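Local coordinates for protein beta-glucanase (Podospora anserina, PDB 4LE4) that probably hydrolyses beta-glucans, as a glycoside hydrolase of family GH131, at residues E121-S133 with D140-Q152. Residues are numbered along the deposited sequence; the frame is centred on the assembly and turned at random.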
ATOM      1  N   GLU A 121       9.947  -3.004  -5.278  1.00  8.31           N
ATOM      2  CA  GLU A 121      10.653  -2.453  -6.437  1.00 12.10           C
ATOM      3  C   GLU A 121      10.807  -3.413  -7.635  1.00 11.69           C
ATOM      4  O   GLU A 121      10.880  -2.976  -8.773  1.00 12.56           O
ATOM      5  CB  GLU A 121      12.017  -1.929  -6.000  1.00 14.62           C
ATOM      6  CG  GLU A 121      12.347  -0.570  -6.578  1.00 21.87           C
ATOM      7  CD  GLU A 121      13.290   0.250  -5.708  1.00 24.74           C
ATOM      8  OE1 GLU A 121      12.847   0.841  -4.682  1.00 24.56           O
ATOM      9  OE2 GLU A 121      14.492   0.302  -6.062  1.00 29.42           O
ATOM     10  N   SER A 122      10.858  -4.704  -7.366  1.00 12.10           N
ATOM     11  CA  SER A 122      10.976  -5.703  -8.446  1.00 13.11           C
ATOM     12  C   SER A 122       9.586  -6.171  -8.882  1.00 12.37           C
ATOM     13  O   SER A 122       9.426  -6.997  -9.793  1.00 11.79           O
ATOM     14  CB  SER A 122      11.745  -6.900  -7.898  1.00 11.71           C
ATOM     15  OG  SER A 122      10.953  -7.543  -6.936  1.00 13.27           O
ATOM     16  N   HIS A 123       8.570  -5.652  -8.205  1.00 10.18           N
ATOM     17  CA  HIS A 123       7.184  -6.024  -8.459  1.00  9.65           C
ATOM     18  C   HIS A 123       6.893  -7.525  -8.305  1.00  9.40           C
ATOM     19  O   HIS A 123       5.986  -8.050  -8.944  1.00  9.04           O
ATOM     20  CB  HIS A 123       6.718  -5.502  -9.845  1.00 10.50           C
ATOM     21  CG  HIS A 123       6.715  -4.001  -9.946  1.00 11.45           C
ATOM     22  ND1 HIS A 123       7.853  -3.257 -10.189  1.00 14.68           N
ATOM     23  CD2 HIS A 123       5.704  -3.106  -9.825  1.00 10.08           C
ATOM     24  CE1 HIS A 123       7.542  -1.968 -10.218  1.00  8.73           C
ATOM     25  NE2 HIS A 123       6.246  -1.855  -9.997  1.00 13.92           N
ATOM     26  N   PHE A 124       7.602  -8.200  -7.395  1.00  9.97           N
ATOM     27  CA  PHE A 124       7.369  -9.636  -7.235  1.00 10.01           C
ATOM     28  C   PHE A 124       5.989  -9.856  -6.677  1.00 10.02           C
ATOM     29  O   PHE A 124       5.369 -10.894  -6.927  1.00 10.12           O
ATOM     30  CB  PHE A 124       8.468 -10.327  -6.411  1.00  8.89           C
ATOM     31  CG  PHE A 124       8.495  -9.982  -4.945  1.00  8.83           C
ATOM     32  CD1 PHE A 124       7.622 -10.589  -4.061  1.00 10.70           C
ATOM     33  CD2 PHE A 124       9.464  -9.131  -4.446  1.00 11.76           C
ATOM     34  CE1 PHE A 124       7.714 -10.355  -2.682  1.00 11.29           C
ATOM     35  CE2 PHE A 124       9.575  -8.887  -3.070  1.00 14.13           C
ATOM     36  CZ  PHE A 124       8.697  -9.502  -2.188  1.00  9.92           C
ATOM     37  N   THR A 125       5.508  -8.884  -5.905  1.00  7.39           N
ATOM     38  CA  THR A 125       4.108  -8.933  -5.461  1.00  6.42           C
ATOM     39  C   THR A 125       3.609  -7.473  -5.309  1.00  7.48           C
ATOM     40  O   THR A 125       4.408  -6.557  -5.157  1.00  8.00           O
ATOM     41  CB  THR A 125       3.883  -9.741  -4.169  1.00  8.43           C
ATOM     42  OG1 THR A 125       2.479 -10.015  -4.049  1.00  9.50           O
ATOM     43  CG2 THR A 125       4.375  -8.972  -2.924  1.00  6.28           C
ATOM     44  N   GLU A 126       2.302  -7.279  -5.415  1.00  8.50           N
ATOM     45  CA  GLU A 126       1.704  -5.935  -5.358  1.00  8.96           C
ATOM     46  C   GLU A 126       0.206  -6.105  -5.584  1.00  9.28           C
ATOM     47  O   GLU A 126      -0.267  -7.224  -5.864  1.00  8.07           O
ATOM     48  CB  GLU A 126       2.253  -5.115  -6.532  1.00  9.96           C
ATOM     49  CG  GLU A 126       1.834  -5.696  -7.936  1.00  8.35           C
ATOM     50  CD  GLU A 126       2.693  -5.197  -9.101  1.00 15.67           C
ATOM     51  OE1 GLU A 126       3.036  -4.008  -9.093  1.00 15.68           O
ATOM     52  OE2 GLU A 126       3.007  -5.982 -10.052  1.00 14.99           O
ATOM     53  N   LEU A 127      -0.555  -5.011  -5.432  1.00  7.70           N
ATOM     54  CA  LEU A 127      -1.960  -5.057  -5.824  1.00  9.11           C
ATOM     55  C   LEU A 127      -1.980  -4.245  -7.127  1.00  9.31           C
ATOM     56  O   LEU A 127      -1.065  -3.455  -7.393  1.00 10.15           O
ATOM     57  CB  LEU A 127      -2.896  -4.367  -4.815  1.00  9.92           C
ATOM     58  CG  LEU A 127      -2.911  -4.933  -3.398  1.00  9.72           C
ATOM     59  CD1 LEU A 127      -4.011  -4.198  -2.596  1.00  6.88           C
ATOM     60  CD2 LEU A 127      -3.135  -6.432  -3.402  1.00 11.31           C
ATOM     61  N   LYS A 128      -3.007  -4.469  -7.942  1.00  8.42           N
ATOM     62  CA  LYS A 128      -3.177  -3.710  -9.165  1.00  8.47           C
ATOM     63  C   LYS A 128      -4.639  -3.404  -9.313  1.00  8.01           C
ATOM     64  O   LYS A 128      -5.502  -4.073  -8.746  1.00 10.68           O
ATOM     65  CB  LYS A 128      -2.723  -4.505 -10.395  1.00  7.21           C
ATOM     66  CG  LYS A 128      -1.219  -4.655 -10.494  1.00 12.36           C
ATOM     67  CD  LYS A 128      -0.828  -5.183 -11.874  1.00 13.94           C
ATOM     68  CE  LYS A 128       0.690  -5.200 -12.017  1.00 16.90           C
ATOM     69  NZ  LYS A 128       1.103  -5.446 -13.421  1.00 16.62           N
ATOM     70  N   SER A 129      -4.934  -2.365 -10.082  1.00  9.70           N
ATOM     71  CA  SER A 129      -6.309  -2.034 -10.334  1.00 10.90           C
ATOM     72  C   SER A 129      -6.349  -1.350 -11.711  1.00 10.83           C
ATOM     73  O   SER A 129      -5.312  -0.928 -12.239  1.00  9.95           O
ATOM     74  CB  SER A 129      -6.858  -1.095  -9.244  1.00  9.56           C
ATOM     75  OG  SER A 129      -6.393   0.246  -9.409  1.00 14.94           O
ATOM     76  N   GLY A 130      -7.551  -1.240 -12.260  1.00 10.94           N
ATOM     77  CA  GLY A 130      -7.699  -0.597 -13.549  1.00 12.68           C
ATOM     78  C   GLY A 130      -7.483  -1.513 -14.741  1.00 12.96           C
ATOM     79  O   GLY A 130      -7.262  -2.700 -14.609  1.00 14.30           O
ATOM     80  N   TRP A 131      -7.593  -0.918 -15.920  1.00 14.04           N
ATOM     81  CA  TRP A 131      -7.463  -1.606 -17.195  1.00 15.70           C
ATOM     82  C   TRP A 131      -5.998  -1.905 -17.449  1.00 15.71           C
ATOM     83  O   TRP A 131      -5.208  -1.017 -17.685  1.00 16.96           O
ATOM     84  CB  TRP A 131      -8.093  -0.693 -18.259  1.00 16.58           C
ATOM     85  CG  TRP A 131      -8.039  -1.166 -19.655  1.00 18.59           C
ATOM     86  CD1 TRP A 131      -7.625  -2.394 -20.112  1.00 18.85           C
ATOM     87  CD2 TRP A 131      -8.407  -0.408 -20.804  1.00 17.68           C
ATOM     88  NE1 TRP A 131      -7.711  -2.434 -21.492  1.00 18.00           N
ATOM     89  CE2 TRP A 131      -8.188  -1.233 -21.941  1.00 19.58           C
ATOM     90  CE3 TRP A 131      -8.902   0.889 -20.991  1.00 18.40           C
ATOM     91  CZ2 TRP A 131      -8.451  -0.787 -23.252  1.00 18.17           C
ATOM     92  CZ3 TRP A 131      -9.162   1.325 -22.286  1.00 19.29           C
ATOM     93  CH2 TRP A 131      -8.932   0.486 -23.397  1.00 18.11           C
ATOM     94  N   LEU A 132      -5.649  -3.179 -17.362  1.00 16.80           N
ATOM     95  CA  LEU A 132      -4.279  -3.640 -17.522  1.00 18.94           C
ATOM     96  C   LEU A 132      -3.838  -3.887 -18.963  1.00 21.92           C
ATOM     97  O   LEU A 132      -2.848  -3.333 -19.409  1.00 23.89           O
ATOM     98  CB  LEU A 132      -4.071  -4.934 -16.734  1.00 18.60           C
ATOM     99  CG  LEU A 132      -4.503  -5.001 -15.266  1.00 19.23           C
ATOM    100  CD1 LEU A 132      -3.996  -6.325 -14.625  1.00 19.98           C
ATOM    101  CD2 LEU A 132      -3.918  -3.817 -14.519  1.00 20.53           C
ATOM    102  N   SER A 133      -4.575  -4.737 -19.669  1.00 23.58           N
ATOM    103  CA  SER A 133      -4.259  -5.087 -21.051  1.00 23.26           C
ATOM    104  C   SER A 133      -5.491  -5.604 -21.765  1.00 22.28           C
ATOM    105  O   SER A 133      -6.548  -5.798 -21.160  1.00 19.97           O
ATOM    106  CB  SER A 133      -3.172  -6.170 -21.079  1.00 24.35           C
ATOM    107  OG  SER A 133      -3.559  -7.259 -20.254  1.00 26.38           O
ATOM    108  N   ASP A 140     -11.757  -4.429 -15.358  1.00 24.64           N
ATOM    109  CA  ASP A 140     -11.077  -3.188 -15.044  1.00 22.31           C
ATOM    110  C   ASP A 140     -11.483  -2.573 -13.698  1.00 20.92           C
ATOM    111  O   ASP A 140     -10.755  -1.768 -13.129  1.00 18.96           O
ATOM    112  CB  ASP A 140     -11.277  -2.207 -16.195  1.00 24.45           C
ATOM    113  CG  ASP A 140     -10.826  -2.800 -17.530  1.00 27.22           C
ATOM    114  OD1 ASP A 140      -9.971  -3.719 -17.513  1.00 27.35           O
ATOM    115  OD2 ASP A 140     -11.304  -2.349 -18.600  1.00 28.22           O
ATOM    116  N   THR A 141     -12.628  -2.979 -13.178  1.00 17.82           N
ATOM    117  CA  THR A 141     -13.096  -2.448 -11.905  1.00 17.34           C
ATOM    118  C   THR A 141     -12.628  -3.324 -10.738  1.00 16.50           C
ATOM    119  O   THR A 141     -13.040  -3.128  -9.604  1.00 18.63           O
ATOM    120  CB  THR A 141     -14.624  -2.401 -11.867  1.00 16.84           C
ATOM    121  OG1 THR A 141     -15.138  -3.704 -12.139  1.00 15.25           O
ATOM    122  CG2 THR A 141     -15.182  -1.413 -12.931  1.00 15.70           C
ATOM    123  N   LEU A 142     -11.782  -4.295 -11.028  1.00 16.59           N
ATOM    124  CA  LEU A 142     -11.287  -5.206  -9.997  1.00 14.22           C
ATOM    125  C   LEU A 142     -10.044  -4.712  -9.263  1.00 12.93           C
ATOM    126  O   LEU A 142      -9.234  -3.996  -9.843  1.00 13.09           O
ATOM    127  CB  LEU A 142     -10.906  -6.537 -10.636  1.00 15.39           C
ATOM    128  CG  LEU A 142     -11.967  -7.341 -11.378  1.00 16.51           C
ATOM    129  CD1 LEU A 142     -11.312  -8.616 -12.003  1.00 16.37           C
ATOM    130  CD2 LEU A 142     -13.091  -7.691 -10.423  1.00 16.91           C
ATOM    131  N   LEU A 143      -9.903  -5.121  -7.996  1.00 12.26           N
ATOM    132  CA  LEU A 143      -8.688  -4.866  -7.215  1.00  8.77           C
ATOM    133  C   LEU A 143      -8.065  -6.280  -7.271  1.00  9.31           C
ATOM    134  O   LEU A 143      -8.738  -7.267  -6.969  1.00  8.88           O
ATOM    135  CB  LEU A 143      -9.023  -4.518  -5.766  1.00 10.17           C
ATOM    136  CG  LEU A 143      -7.843  -4.208  -4.842  1.00  9.53           C
ATOM    137  CD1 LEU A 143      -6.976  -3.065  -5.401  1.00 11.21           C
ATOM    138  CD2 LEU A 143      -8.409  -3.841  -3.457  1.00 12.77           C
ATOM    139  N   ARG A 144      -6.795  -6.376  -7.632  1.00  9.09           N
ATOM    140  CA  ARG A 144      -6.140  -7.681  -7.790  1.00 10.22           C
ATOM    141  C   ARG A 144      -4.882  -7.800  -6.965  1.00  8.98           C
ATOM    142  O   ARG A 144      -4.180  -6.816  -6.738  1.00 10.16           O
ATOM    143  CB  ARG A 144      -5.671  -7.849  -9.232  1.00 12.47           C
ATOM    144  CG  ARG A 144      -6.724  -7.652 -10.309  1.00 18.00           C
ATOM    145  CD  ARG A 144      -6.019  -7.175 -11.575  1.00 19.33           C
ATOM    146  NE  ARG A 144      -6.898  -7.023 -12.736  1.00 22.37           N
ATOM    147  CZ  ARG A 144      -7.101  -7.970 -13.651  1.00 25.12           C
ATOM    148  NH1 ARG A 144      -7.904  -7.734 -14.688  1.00 28.04           N
ATOM    149  NH2 ARG A 144      -6.517  -9.161 -13.535  1.00 23.56           N
ATOM    150  N   TRP A 145      -4.580  -9.023  -6.563  1.00  7.69           N
ATOM    151  CA  TRP A 145      -3.323  -9.299  -5.884  1.00  8.22           C
ATOM    152  C   TRP A 145      -2.525 -10.064  -6.943  1.00  8.40           C
ATOM    153  O   TRP A 145      -3.000 -11.071  -7.455  1.00  8.71           O
ATOM    154  CB  TRP A 145      -3.533 -10.191  -4.666  1.00  8.93           C
ATOM    155  CG  TRP A 145      -2.224 -10.610  -4.065  1.00 10.96           C
ATOM    156  CD1 TRP A 145      -1.241  -9.795  -3.553  1.00 12.18           C
ATOM    157  CD2 TRP A 145      -1.746 -11.959  -3.919  1.00 10.85           C
ATOM    158  NE1 TRP A 145      -0.191 -10.564  -3.099  1.00 10.43           N
ATOM    159  CE2 TRP A 145      -0.475 -11.888  -3.309  1.00 11.58           C
ATOM    160  CE3 TRP A 145      -2.273 -13.214  -4.250  1.00 12.33           C
ATOM    161  CZ2 TRP A 145       0.289 -13.036  -3.016  1.00 10.53           C
ATOM    162  CZ3 TRP A 145      -1.514 -14.368  -3.967  1.00 11.26           C
ATOM    163  CH2 TRP A 145      -0.250 -14.259  -3.353  1.00  9.65           C
ATOM    164  N   CYS A 146      -1.328  -9.594  -7.256  1.00  9.53           N
ATOM    165  CA  CYS A 146      -0.477 -10.211  -8.264  1.00 10.25           C
ATOM    166  C   CYS A 146       0.830 -10.716  -7.650  1.00 10.51           C
ATOM    167  O   CYS A 146       1.311 -10.184  -6.623  1.00  7.96           O
ATOM    168  CB  CYS A 146      -0.113  -9.188  -9.336  1.00 11.22           C
ATOM    169  SG  CYS A 146      -1.574  -8.531 -10.149  1.00 16.82           S
ATOM    170  N   VAL A 147       1.380 -11.745  -8.298  1.00  9.81           N
ATOM    171  CA  VAL A 147       2.665 -12.331  -7.916  1.00  9.46           C
ATOM    172  C   VAL A 147       3.404 -12.487  -9.240  1.00 11.78           C
ATOM    173  O   VAL A 147       2.912 -13.154 -10.155  1.00 10.95           O
ATOM    174  CB  VAL A 147       2.516 -13.726  -7.241  1.00 11.34           C
ATOM    175  CG1 VAL A 147       3.901 -14.290  -6.933  1.00 11.85           C
ATOM    176  CG2 VAL A 147       1.689 -13.598  -5.972  1.00 13.53           C
ATOM    177  N   GLY A 148       4.551 -11.832  -9.356  1.00 11.19           N
ATOM    178  CA  GLY A 148       5.297 -11.895 -10.603  1.00 13.89           C
ATOM    179  C   GLY A 148       4.489 -11.347 -11.765  1.00 13.98           C
ATOM    180  O   GLY A 148       4.661 -11.757 -12.914  1.00 14.14           O
ATOM    181  N   GLY A 149       3.573 -10.432 -11.470  1.00 13.55           N
ATOM    182  CA  GLY A 149       2.754  -9.850 -12.525  1.00 13.70           C
ATOM    183  C   GLY A 149       1.470 -10.601 -12.879  1.00 12.80           C
ATOM    184  O   GLY A 149       0.583 -10.052 -13.546  1.00 14.10           O
ATOM    185  N   GLN A 150       1.355 -11.839 -12.433  1.00 11.60           N
ATOM    186  CA  GLN A 150       0.187 -12.663 -12.706  1.00 13.15           C
ATOM    187  C   GLN A 150      -0.857 -12.538 -11.612  1.00 13.57           C
ATOM    188  O   GLN A 150      -0.536 -12.625 -10.422  1.00 12.70           O
ATOM    189  CB  GLN A 150       0.614 -14.116 -12.845  1.00 16.90           C
ATOM    190  CG  GLN A 150       1.541 -14.356 -14.033  1.00 20.64           C
ATOM    191  CD  GLN A 150       2.070 -15.790 -14.067  1.00 22.39           C
ATOM    192  OE1 GLN A 150       2.565 -16.287 -13.073  1.00 23.82           O
ATOM    193  NE2 GLN A 150       1.971 -16.443 -15.216  1.00 23.64           N
ATOM    194  N   THR A 151      -2.103 -12.282 -12.004  1.00 12.98           N
ATOM    195  CA  THR A 151      -3.182 -12.149 -11.006  1.00 12.54           C
ATOM    196  C   THR A 151      -3.500 -13.492 -10.332  1.00 14.37           C
ATOM    197  O   THR A 151      -3.767 -14.516 -10.997  1.00 12.63           O
ATOM    198  CB  THR A 151      -4.466 -11.597 -11.652  1.00 13.28           C
ATOM    199  OG1 THR A 151      -4.214 -10.265 -12.104  1.00 15.61           O
ATOM    200  CG2 THR A 151      -5.650 -11.612 -10.666  1.00 13.22           C
ATOM    201  N   GLN A 152      -3.488 -13.494  -9.005  1.00 10.52           N
ATOM    202  CA  GLN A 152      -3.771 -14.714  -8.250  1.00 12.42           C
ATOM    203  C   GLN A 152      -5.087 -14.628  -7.491  1.00 12.04           C
ATOM    204  O   GLN A 152      -5.617 -15.641  -7.042  1.00 13.65           O
ATOM    205  CB  GLN A 152      -2.672 -14.967  -7.234  1.00 12.95           C
ATOM    206  CG  GLN A 152      -1.285 -15.008  -7.807  1.00 15.23           C
ATOM    207  CD  GLN A 152      -1.063 -16.226  -8.659  1.00 19.59           C
ATOM    208  OE1 GLN A 152      -1.408 -17.343  -8.277  1.00 18.88           O
ATOM    209  NE2 GLN A 152      -0.478 -16.016  -9.835  1.00 25.42           N
TER
HETATM  210  O   HOH W   1       3.338  -8.723  -9.284  1.00  9.60           O
HETATM  211  O   HOH W   2       0.358  -7.833 -14.735  1.00 31.10           O
HETATM  212  O   HOH W   3      -7.978  -4.466 -12.483  1.00 17.55           O
HETATM  213  O   HOH W   4     -10.211  -0.791 -10.718  1.00 19.33           O
HETATM  214  O   HOH W   5      -8.154  -5.127 -16.361  1.00 20.67           O
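Strands 125-129 and 142-147 run antiparallel as neighbours in one sheet of the beta-sandwich, pairing E126 with C146 and K128 with R144 through backbone hydrogen bonds; C146 N to E126 O (2.9 Å) is almost straight at 178°. C146 O accepts twice, from E126 N and from T125 OG1 at 2.8 Å. A chi1 of -165° swings the T125 hydroxyl away from its own N and across to that carbonyl; threonine suits this buried spot because OG1 also accepts a weak, bent bond from W145 NE1. L127 is apolar where its CD2 meets the edge of the W145 indole, 3.9 Å from CD1. In this sandwich, of the kind found in the concanavalin clan, they face the interior: Y167 of the other sheet packs on T125 and L127, V176 on T125 and W145.

On the outer face the long K128 chain suits two tasks: its CD lies against C146 SG (3.8 Å), and NZ reaches E114 in a salt bridge. Farther along, apolar L132 CD1 sits over one face of the flat R144 guanidinium, 3.5 Å from NE; T151 OG1, bonded in plane to NH2, helps fix that group's rotation. Beyond the strands, D140 and W131 lie side by side, OD2 over one indole face and held by G137 N.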